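Local coordinates for matrix protein VP40 (Lake Victoria marburgvirus, PDB 5B0V) that drives assembly and budding of virus particles as the filoviral matrix protein, existing as a dimer until it reorganises into multimers at the plasma membrane, at residues Gly52-Tyr57 against Leu117-Thr123; Val71-Leu77 against Pro99-Asn105; Glu107-Thr113 against Ile144-Leu149; Asp198-Gly202 against Tyr309-Thr313. Residues are numbered along the deposited sequence.

Contact 1. Residues Gly52-Tyr57 against Leu117-Thr123; sequences GITPNY and LLTGSYT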
# COMPACT_ATOMS: atom_id res chain seq x y z
N GLY A 52 13.02 -11.71 0.59
CA GLY A 52 12.36 -10.63 -0.21
C GLY A 52 12.29 -9.28 0.49
O GLY A 52 12.55 -9.17 1.67
N ILE A 53 11.94 -8.24 -0.26
CA ILE A 53 11.85 -6.87 0.28
C ILE A 53 10.55 -6.18 -0.18
O ILE A 53 10.16 -6.32 -1.32
CB ILE A 53 13.10 -6.06 -0.16
CG1 ILE A 53 12.83 -4.57 -0.35
CG2 ILE A 53 13.64 -6.58 -1.49
CD1 ILE A 53 14.07 -3.75 -0.10
N THR A 54 9.86 -5.47 0.72
CA THR A 54 8.63 -4.81 0.33
C THR A 54 8.86 -3.33 0.09
O THR A 54 9.71 -2.73 0.69
CB THR A 54 7.47 -5.02 1.35
OG1 THR A 54 7.56 -4.07 2.41
CG2 THR A 54 7.50 -6.43 1.93
N PRO A 55 8.08 -2.73 -0.78
CA PRO A 55 8.35 -1.36 -1.08
C PRO A 55 7.65 -0.40 -0.15
O PRO A 55 6.80 -0.78 0.64
CB PRO A 55 7.80 -1.19 -2.49
CG PRO A 55 6.70 -2.20 -2.58
CD PRO A 55 6.93 -3.25 -1.55
N ASN A 56 7.99 0.86 -0.28
CA ASN A 56 7.13 1.86 0.30
C ASN A 56 6.76 2.82 -0.80
O ASN A 56 7.18 2.68 -1.94
CB ASN A 56 7.76 2.55 1.51
CG ASN A 56 9.10 3.11 1.20
OD1 ASN A 56 9.23 3.95 0.33
ND2 ASN A 56 10.12 2.62 1.88
N TYR A 57 5.94 3.79 -0.47
CA TYR A 57 5.15 4.43 -1.49
C TYR A 57 5.55 5.86 -1.67
O TYR A 57 5.99 6.54 -0.73
CB TYR A 57 3.64 4.32 -1.15
CG TYR A 57 2.76 5.30 -1.89
CD1 TYR A 57 2.35 5.04 -3.20
CD2 TYR A 57 2.38 6.49 -1.31
CE1 TYR A 57 1.56 5.94 -3.89
CE2 TYR A 57 1.59 7.40 -1.99
CZ TYR A 57 1.17 7.13 -3.28
OH TYR A 57 0.40 8.06 -3.94
N LEU A 117 0.38 -4.49 -4.44
CA LEU A 117 1.72 -4.10 -4.86
C LEU A 117 2.57 -3.83 -3.63
O LEU A 117 3.65 -4.36 -3.49
CB LEU A 117 1.67 -2.89 -5.80
CG LEU A 117 1.34 -3.20 -7.28
CD1 LEU A 117 1.10 -1.92 -8.07
CD2 LEU A 117 2.45 -4.02 -7.94
N LEU A 118 2.04 -3.03 -2.71
CA LEU A 118 2.79 -2.65 -1.52
C LEU A 118 2.89 -3.76 -0.47
O LEU A 118 3.73 -3.68 0.41
CB LEU A 118 2.17 -1.40 -0.90
CG LEU A 118 2.23 -0.15 -1.76
CD1 LEU A 118 1.35 0.94 -1.18
CD2 LEU A 118 3.67 0.34 -1.88
N THR A 119 2.06 -4.80 -0.56
CA THR A 119 2.24 -5.92 0.36
C THR A 119 3.22 -6.97 -0.17
O THR A 119 3.65 -7.84 0.59
CB THR A 119 0.90 -6.58 0.78
OG1 THR A 119 0.11 -6.90 -0.37
CG2 THR A 119 0.13 -5.64 1.70
N GLY A 120 3.60 -6.88 -1.44
CA GLY A 120 4.47 -7.89 -2.03
C GLY A 120 5.92 -7.82 -1.57
O GLY A 120 6.46 -6.74 -1.33
N SER A 121 6.53 -9.00 -1.42
CA SER A 121 7.96 -9.12 -1.23
C SER A 121 8.61 -9.38 -2.58
O SER A 121 8.24 -10.33 -3.28
CB SER A 121 8.27 -10.30 -0.31
OG SER A 121 8.30 -9.89 1.04
N TYR A 122 9.60 -8.56 -2.94
CA TYR A 122 10.27 -8.69 -4.22
C TYR A 122 11.73 -9.16 -4.19
O TYR A 122 12.48 -8.91 -3.25
CB TYR A 122 10.15 -7.37 -4.97
CG TYR A 122 8.73 -6.92 -5.13
CD1 TYR A 122 8.08 -6.25 -4.11
CD2 TYR A 122 8.02 -7.18 -6.30
CE1 TYR A 122 6.77 -5.83 -4.25
CE2 TYR A 122 6.71 -6.75 -6.44
CZ TYR A 122 6.09 -6.08 -5.41
OH TYR A 122 4.79 -5.65 -5.52
N THR A 123 12.12 -9.83 -5.28
CA THR A 123 13.44 -10.38 -5.50
C THR A 123 13.88 -10.02 -6.90
O THR A 123 13.06 -9.80 -7.77
CB THR A 123 13.34 -11.91 -5.34
OG1 THR A 123 13.40 -12.18 -3.95
CG2 THR A 123 14.44 -12.69 -6.00

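Contact 2. Residues Val71-Leu77 against Pro99-Asn105; sequences VCHAFTL and PLGIMSN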
# COMPACT_ATOMS: atom_id res chain seq x y z
N VAL A 71 -9.53 7.47 -14.39
CA VAL A 71 -8.33 8.04 -13.83
C VAL A 71 -7.25 7.02 -14.08
O VAL A 71 -7.47 5.84 -13.83
CB VAL A 71 -8.53 8.33 -12.34
CG1 VAL A 71 -7.25 8.81 -11.70
CG2 VAL A 71 -9.63 9.37 -12.17
N CYS A 72 -6.10 7.48 -14.61
CA CYS A 72 -5.00 6.59 -14.96
C CYS A 72 -3.80 6.83 -14.08
O CYS A 72 -3.46 7.97 -13.75
CB CYS A 72 -4.55 6.73 -16.43
SG CYS A 72 -5.91 6.49 -17.57
N HIS A 73 -3.15 5.74 -13.72
CA HIS A 73 -1.94 5.85 -12.99
C HIS A 73 -0.87 5.16 -13.77
O HIS A 73 -1.10 4.11 -14.35
CB HIS A 73 -2.13 5.26 -11.58
CG HIS A 73 -3.07 6.07 -10.72
ND1 HIS A 73 -4.37 5.69 -10.46
CD2 HIS A 73 -2.91 7.28 -10.14
CE1 HIS A 73 -4.96 6.61 -9.73
NE2 HIS A 73 -4.10 7.59 -9.52
N ALA A 74 0.30 5.77 -13.77
CA ALA A 74 1.55 5.09 -14.13
C ALA A 74 2.16 4.52 -12.85
O ALA A 74 2.27 5.23 -11.85
CB ALA A 74 2.52 6.06 -14.76
N PHE A 75 2.50 3.24 -12.91
CA PHE A 75 3.11 2.49 -11.81
C PHE A 75 4.56 2.15 -12.15
O PHE A 75 4.83 1.54 -13.19
CB PHE A 75 2.35 1.18 -11.62
CG PHE A 75 0.95 1.36 -11.17
CD1 PHE A 75 -0.04 1.70 -12.07
CD2 PHE A 75 0.62 1.19 -9.84
CE1 PHE A 75 -1.35 1.88 -11.63
CE2 PHE A 75 -0.67 1.35 -9.41
CZ PHE A 75 -1.65 1.70 -10.30
N THR A 76 5.46 2.50 -11.25
CA THR A 76 6.88 2.23 -11.43
C THR A 76 7.57 1.81 -10.13
O THR A 76 7.39 2.44 -9.08
CB THR A 76 7.59 3.50 -11.91
OG1 THR A 76 6.85 4.05 -12.98
CG2 THR A 76 8.99 3.20 -12.39
N LEU A 77 8.36 0.76 -10.18
CA LEU A 77 9.25 0.45 -9.07
C LEU A 77 10.58 1.18 -9.25
O LEU A 77 11.20 1.14 -10.31
CB LEU A 77 9.50 -1.05 -8.96
CG LEU A 77 8.37 -1.87 -8.36
CD1 LEU A 77 8.84 -3.32 -8.32
CD2 LEU A 77 7.98 -1.37 -6.98
N PRO A 99 9.46 0.34 -14.84
CA PRO A 99 8.04 0.51 -15.14
C PRO A 99 7.29 -0.80 -15.01
O PRO A 99 7.82 -1.83 -15.39
CB PRO A 99 8.05 0.94 -16.59
CG PRO A 99 9.34 1.66 -16.72
CD PRO A 99 10.32 0.94 -15.86
N LEU A 100 6.09 -0.77 -14.47
CA LEU A 100 5.25 -1.97 -14.39
C LEU A 100 4.00 -1.85 -15.22
O LEU A 100 3.32 -2.84 -15.40
CB LEU A 100 4.77 -2.20 -12.96
CG LEU A 100 5.83 -2.21 -11.86
CD1 LEU A 100 5.11 -2.35 -10.53
CD2 LEU A 100 6.83 -3.34 -12.04
N GLY A 101 3.66 -0.64 -15.67
CA GLY A 101 2.48 -0.43 -16.46
C GLY A 101 1.70 0.83 -16.16
O GLY A 101 1.86 1.47 -15.12
N ILE A 102 0.80 1.14 -17.08
CA ILE A 102 -0.17 2.19 -16.89
C ILE A 102 -1.56 1.58 -16.84
O ILE A 102 -1.90 0.81 -17.70
CB ILE A 102 -0.09 3.17 -18.04
CG1 ILE A 102 1.30 3.81 -18.03
CG2 ILE A 102 -1.20 4.19 -17.94
CD1 ILE A 102 1.50 4.80 -19.13
N MSE A 103 -2.37 1.95 -15.86
CA MSE A 103 -3.72 1.38 -15.70
C MSE A 103 -4.73 2.44 -15.37
O MSE A 103 -4.44 3.42 -14.69
CB MSE A 103 -3.74 0.37 -14.56
CG MSE A 103 -4.93 -0.59 -14.59
SE MSE A 103 -4.87 -1.65 -12.93
CE MSE A 103 -5.42 -0.14 -11.81
N SER A 104 -5.93 2.26 -15.89
CA SER A 104 -7.04 3.12 -15.52
C SER A 104 -7.91 2.39 -14.48
O SER A 104 -8.01 1.16 -14.47
CB SER A 104 -7.85 3.50 -16.75
OG SER A 104 -8.30 2.33 -17.41
N ASN A 105 -8.55 3.17 -13.62
CA ASN A 105 -9.31 2.59 -12.53
C ASN A 105 -10.35 1.55 -12.94
O ASN A 105 -10.58 0.60 -12.22
CB ASN A 105 -9.93 3.69 -11.68
CG ASN A 105 -8.89 4.46 -10.88
OD1 ASN A 105 -7.74 4.03 -10.76
ND2 ASN A 105 -9.28 5.59 -10.35
O HOH W 1 -5.25 3.91 -12.08

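Contact 3. Residues Glu107-Thr113 against Ile144-Leu149; sequences EYPLAHT and IPAHPL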
# COMPACT_ATOMS: atom_id res chain seq x y z
N GLU A 107 -10.09 -0.77 -15.12
CA GLU A 107 -9.49 -2.05 -15.52
C GLU A 107 -9.38 -3.03 -14.36
O GLU A 107 -9.46 -4.24 -14.55
CB GLU A 107 -8.13 -1.83 -16.16
CG GLU A 107 -8.13 -0.93 -17.38
CD GLU A 107 -6.75 -0.77 -17.97
OE1 GLU A 107 -6.14 -1.83 -18.23
OE2 GLU A 107 -6.30 0.39 -18.20
N TYR A 108 -9.24 -2.51 -13.14
CA TYR A 108 -9.22 -3.35 -11.94
C TYR A 108 -9.37 -2.51 -10.69
O TYR A 108 -8.84 -1.41 -10.64
CB TYR A 108 -7.89 -4.10 -11.87
CG TYR A 108 -8.01 -5.40 -11.14
CD1 TYR A 108 -7.83 -5.47 -9.78
CD2 TYR A 108 -8.36 -6.56 -11.82
CE1 TYR A 108 -7.97 -6.65 -9.10
CE2 TYR A 108 -8.51 -7.75 -11.15
CZ TYR A 108 -8.31 -7.79 -9.79
OH TYR A 108 -8.45 -8.97 -9.09
N PRO A 109 -10.08 -3.02 -9.65
CA PRO A 109 -10.16 -2.17 -8.45
C PRO A 109 -8.79 -1.63 -8.03
O PRO A 109 -7.83 -2.39 -7.82
CB PRO A 109 -10.71 -3.11 -7.38
CG PRO A 109 -11.45 -4.14 -8.12
CD PRO A 109 -10.79 -4.29 -9.47
N LEU A 110 -8.70 -0.32 -7.91
CA LEU A 110 -7.48 0.35 -7.54
C LEU A 110 -6.90 -0.09 -6.18
O LEU A 110 -5.71 -0.36 -6.07
CB LEU A 110 -7.73 1.85 -7.54
CG LEU A 110 -6.57 2.81 -7.29
CD1 LEU A 110 -5.45 2.53 -8.28
CD2 LEU A 110 -7.05 4.27 -7.39
N ALA A 111 -7.73 -0.15 -5.14
CA ALA A 111 -7.24 -0.42 -3.79
C ALA A 111 -6.61 -1.79 -3.69
O ALA A 111 -5.54 -1.95 -3.10
CB ALA A 111 -8.36 -0.30 -2.77
N HIS A 112 -7.25 -2.78 -4.27
CA HIS A 112 -6.62 -4.09 -4.36
C HIS A 112 -5.28 -3.98 -5.06
O HIS A 112 -4.28 -4.47 -4.60
CB HIS A 112 -7.53 -5.06 -5.12
CG HIS A 112 -7.14 -6.49 -4.97
ND1 HIS A 112 -7.98 -7.52 -5.32
CD2 HIS A 112 -6.02 -7.07 -4.46
CE1 HIS A 112 -7.39 -8.67 -5.05
NE2 HIS A 112 -6.20 -8.42 -4.54
N THR A 113 -5.28 -3.30 -6.19
CA THR A 113 -4.06 -3.19 -6.99
C THR A 113 -2.92 -2.61 -6.15
O THR A 113 -1.83 -3.17 -6.10
CB THR A 113 -4.28 -2.31 -8.24
OG1 THR A 113 -5.36 -2.84 -9.03
CG2 THR A 113 -3.02 -2.28 -9.06
N ILE A 144 -2.43 -12.55 -9.31
CA ILE A 144 -3.87 -12.46 -9.51
C ILE A 144 -4.28 -12.42 -10.96
O ILE A 144 -3.89 -11.56 -11.77
CB ILE A 144 -4.56 -11.35 -8.71
CG1 ILE A 144 -3.81 -10.04 -8.84
CG2 ILE A 144 -4.63 -11.78 -7.23
CD1 ILE A 144 -4.35 -8.94 -7.95
N PRO A 145 -5.10 -13.39 -11.30
CA PRO A 145 -5.43 -13.62 -12.67
C PRO A 145 -5.95 -12.38 -13.36
O PRO A 145 -6.56 -11.52 -12.73
CB PRO A 145 -6.55 -14.67 -12.58
CG PRO A 145 -6.99 -14.67 -11.16
CD PRO A 145 -5.78 -14.32 -10.39
N ALA A 146 -5.73 -12.32 -14.66
CA ALA A 146 -6.39 -11.32 -15.47
C ALA A 146 -5.96 -9.92 -15.11
O ALA A 146 -6.47 -8.97 -15.69
CB ALA A 146 -7.89 -11.43 -15.29
N HIS A 147 -5.03 -9.75 -14.18
CA HIS A 147 -4.69 -8.41 -13.77
C HIS A 147 -3.94 -7.69 -14.87
O HIS A 147 -3.02 -8.24 -15.43
CB HIS A 147 -3.87 -8.38 -12.49
CG HIS A 147 -3.93 -7.04 -11.84
ND1 HIS A 147 -3.33 -5.93 -12.38
CD2 HIS A 147 -4.61 -6.60 -10.76
CE1 HIS A 147 -3.60 -4.87 -11.65
NE2 HIS A 147 -4.37 -5.26 -10.65
N PRO A 148 -4.34 -6.45 -15.18
CA PRO A 148 -3.71 -5.66 -16.23
C PRO A 148 -2.19 -5.58 -16.13
O PRO A 148 -1.53 -5.73 -17.12
CB PRO A 148 -4.31 -4.26 -16.06
CG PRO A 148 -5.61 -4.50 -15.43
CD PRO A 148 -5.54 -5.78 -14.64
N LEU A 149 -1.68 -5.29 -14.95
CA LEU A 149 -0.24 -5.22 -14.71
C LEU A 149 0.40 -6.60 -14.62
O LEU A 149 -0.03 -7.47 -13.83
CB LEU A 149 0.06 -4.46 -13.42
CG LEU A 149 -0.54 -3.06 -13.31
CD1 LEU A 149 -0.29 -2.51 -11.93
CD2 LEU A 149 -0.00 -2.13 -14.37

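Contact 4. Residues Asp198-Gly202 against Tyr309-Thr313; sequences DKLIG and YANPT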
# COMPACT_ATOMS: atom_id res chain seq x y z
N ASP A 198 -13.11 -1.52 -24.99
CA ASP A 198 -13.23 -2.75 -25.76
C ASP A 198 -11.95 -3.14 -26.50
O ASP A 198 -11.69 -4.32 -26.68
CB ASP A 198 -14.41 -2.67 -26.74
CG ASP A 198 -14.35 -1.46 -27.66
OD1 ASP A 198 -13.62 -1.50 -28.68
OD2 ASP A 198 -15.04 -0.46 -27.36
N LYS A 199 -11.15 -2.14 -26.90
CA LYS A 199 -9.84 -2.42 -27.48
C LYS A 199 -8.92 -3.02 -26.43
O LYS A 199 -8.12 -3.91 -26.72
CB LYS A 199 -9.21 -1.16 -28.05
CG LYS A 199 -9.87 -0.60 -29.29
CD LYS A 199 -8.97 0.47 -29.91
CE LYS A 199 -9.74 1.51 -30.72
NZ LYS A 199 -9.11 2.87 -30.58
N LEU A 200 -9.06 -2.54 -25.19
CA LEU A 200 -8.25 -3.00 -24.07
C LEU A 200 -8.62 -4.40 -23.62
O LEU A 200 -7.76 -5.13 -23.11
CB LEU A 200 -8.38 -2.07 -22.88
CG LEU A 200 -7.69 -0.71 -23.00
CD1 LEU A 200 -8.19 0.24 -21.92
CD2 LEU A 200 -6.18 -0.86 -22.91
N ILE A 201 -9.89 -4.78 -23.79
CA ILE A 201 -10.35 -6.13 -23.43
C ILE A 201 -10.42 -7.05 -24.67
O ILE A 201 -10.53 -8.28 -24.54
CB ILE A 201 -11.67 -6.11 -22.63
CG1 ILE A 201 -12.77 -5.40 -23.41
CG2 ILE A 201 -11.43 -5.40 -21.30
CD1 ILE A 201 -14.16 -5.91 -23.09
N GLY A 202 -10.30 -6.48 -25.87
CA GLY A 202 -10.34 -7.24 -27.13
C GLY A 202 -9.06 -7.98 -27.49
O GLY A 202 -8.15 -8.10 -26.69
N TYR A 309 -1.26 -5.28 -29.98
CA TYR A 309 -2.44 -5.43 -29.14
C TYR A 309 -2.53 -4.26 -28.20
O TYR A 309 -1.52 -3.78 -27.67
CB TYR A 309 -2.35 -6.69 -28.30
CG TYR A 309 -2.47 -7.98 -29.08
CD1 TYR A 309 -3.69 -8.35 -29.66
CD2 TYR A 309 -1.38 -8.83 -29.21
CE1 TYR A 309 -3.80 -9.53 -30.34
CE2 TYR A 309 -1.50 -10.02 -29.89
CZ TYR A 309 -2.70 -10.36 -30.46
OH TYR A 309 -2.80 -11.53 -31.17
N ALA A 310 -3.75 -3.81 -27.97
CA ALA A 310 -4.01 -2.83 -26.91
C ALA A 310 -4.21 -3.56 -25.59
O ALA A 310 -3.85 -3.07 -24.54
CB ALA A 310 -5.22 -2.01 -27.27
N ASN A 311 -4.79 -4.73 -25.66
CA ASN A 311 -5.06 -5.53 -24.49
C ASN A 311 -3.77 -5.91 -23.81
O ASN A 311 -3.02 -6.70 -24.37
CB ASN A 311 -5.84 -6.78 -24.92
CG ASN A 311 -6.16 -7.70 -23.76
OD1 ASN A 311 -5.39 -7.81 -22.81
ND2 ASN A 311 -7.30 -8.38 -23.85
N PRO A 312 -3.54 -5.37 -22.58
CA PRO A 312 -2.28 -5.52 -21.86
C PRO A 312 -1.98 -6.95 -21.41
O PRO A 312 -0.83 -7.28 -21.15
CB PRO A 312 -2.45 -4.60 -20.66
CG PRO A 312 -3.89 -4.64 -20.36
CD PRO A 312 -4.54 -4.69 -21.73
N THR A 313 -3.01 -7.79 -21.36
CA THR A 313 -2.83 -9.20 -21.05
C THR A 313 -2.13 -9.93 -22.25
O THR A 313 -1.67 -11.05 -22.10
CB THR A 313 -4.19 -9.84 -20.61
OG1 THR A 313 -5.15 -9.71 -21.65
CG2 THR A 313 -4.76 -9.14 -19.36

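Contact 1. Residues Gly52-Tyr57 against Leu117-Thr123
Two backbone hydrogen bonds tie Ile53 to Tyr122: Tyr122 N gives to Ile53 O at 2.8 Å and Ile53 N to Tyr122 O at 3.1 Å. They make a single antiparallel hydrogen-bonded bridge; two residues on, Pro55 has no N-H to give, and the partner chain is only just leaving helix 110-119. A CA-H...O contact, Thr54 CA to Gly120 O at 3.3 Å, continues the line. The Tyr122 hydroxyl reaches back to Leu117 O (OH to O, 2.7 Å), fastening the strand start to the last helical turn. Pro55 points into this angle, its CD 3.7 Å from Tyr122 CE1 and its CG 4.0 Å from Leu118 CD2; the same Leu118 CD2 lies 4.0 Å from Tyr57 CB. At the dimer interface, Thr54 OG1 accepts from Tyr57 N of the second subunit, and Tyr57 N donates to Thr54 OG1 of that subunit. Residues 52-57 lie across the junction of helix 110-119 and strand 122-128, where Tyr122 packs on Leu181 and Leu118 on Leu183 of strand 176-187.

Contact 2. Residues Val71-Leu77 against Pro99-Asn105
A classic beta bulge interrupts this antiparallel pair: Leu100 and Gly101 both face Phe75, so the register slips by one between Phe75 and Thr76, and Thr76 comes to lie opposite Pro99. Phe75 serves both bulge residues, its N giving to Gly101 O and its O accepting from Leu100 N, each at 2.9 Å. Gly101 has a positive phi of 140°, where a CB would jam against the preceding carbonyl, so the backbone itself calls for glycine. Beyond the bulge the pairing is regular. His73 N to Met103 O is 2.8 Å and Met103 N to His73 O 2.9 Å, and Asn105 N closes the end on Val71 O at 2.9 Å. A water sits beside that end, hydrogen-bonded to His73 ND1 at 2.6 Å and 2.8 Å from both Met103 O and Asn105 OD1. The face of His73, Phe75 and Met103 lies against helix 110-119, and on it Phe75 CE1 meets CB of selenomethionine Met103 at 4.1 Å. At the bulge end Leu77 CG touches Leu100 CD1 at 3.9 Å. The other face carries Cys72, Ala74 and Ile102, with Ala74 CB 4.2 Å from Ile102 CG1, and Gln290 of strand 286-290 packs there. The two segments, 172° apart in direction, are the paired arms of a beta hairpin, strands 72-83 and 91-104, at one side of a four-stranded mixed sheet.

Contact 3. Residues Glu107-Thr113 against Ile144-Leu149
This is a side-chain contact between the start of a helix and a loop: the residues leading into helix 110-119, with its first turn, meet part of the loop between strand 133-139 and helix 150-154. One polar bond crosses it. His147 NE2 donates to Thr113 OG1 at 3.1 Å, and that hydroxyl in turn donates to Pro109 O at 2.8 Å, the carbonyl of the helix N-cap residue. His147 is held from its own side too, since ND1 accepts from Leu149 N at 3.1 Å. A type II beta turn runs from Ile144 to His147, closed by His147 N to Ile144 O at 3.2 Å; Leu149 then takes the N-cap position of helix 150-154. The Tyr108 ring packs on the loop: His147 CD2 lies over its face, 3.6 Å from Tyr108 CD1, with the ring planes oblique at 43°, and Tyr108 CB is 4.0 Å from Pro148 CD. Ile144 makes a CH-pi contact, its CD1 4.2 Å from the His112 ring centroid. Met103 of strand 91-104 packs against Tyr108, Thr113, His147 and Pro148. Glu107 OE1 rests 3.7 Å from Pro148 CB, while OE2 is hydrogen-bonded to Ser104 OG and forms a salt bridge to Arg194.

Contact 4. Residues Asp198-Gly202 against Tyr309-Thr313
Lys199 makes the first touch as the short helix approaches its end: its carbonyl O lies 3.5 Å from Ala310 CB, and the two CB atoms are 4.2 Å apart. Leu200 comes closest along the backbone, with its CA 4.1 Å from that of Asn311. Its carbonyl O receives a CA-H...O contact from Asn311 CA at 3.1 Å, and its side chain lies along the loop, CD2 being 3.6 Å from Ala310 O and 4.3 Å from Pro312 CD. Ile201 points away, though its carbonyl O is 3.3 Å from Asn311 ND2. At Gly202, where the chain leaves helical angles, Asn311 ND2 donates to Gly202 O at 3.0 Å. The other end of that amide, OD1, accepts from Thr313 N at 2.8 Å in an Asx turn, although OD1 is less surely placed. So the contact joins the C-terminal end of helix 197-201 to the loop after strand 304-309, with Leu200 against Phe106, and Lys199 and Tyr309 beside strand 205-210.

Helix 110-119 links the first three contacts. Leu117, in contact 1, sits against both of the others, its CD1 being 3.6 Å from Phe75 CD2 of contact 2 and 4.1 Å from Leu149 CD1 of contact 3. Contacts 2 and 3 have centres 11 Å apart and share a buried boundary, where Met103 SE is 3.7 Å from His147 CE1 and Gly101 CA 3.7 Å from Leu149 CD2. Contact 4 touches contact 3, with Pro148 O 3.8 Å from Pro312 CB, and comes within about 5 Å (nearest atoms) of contact 2 without touching it; its centre lies about 28 Å from that of contact 1. Contacts 1 and 3 alone touch the second subunit.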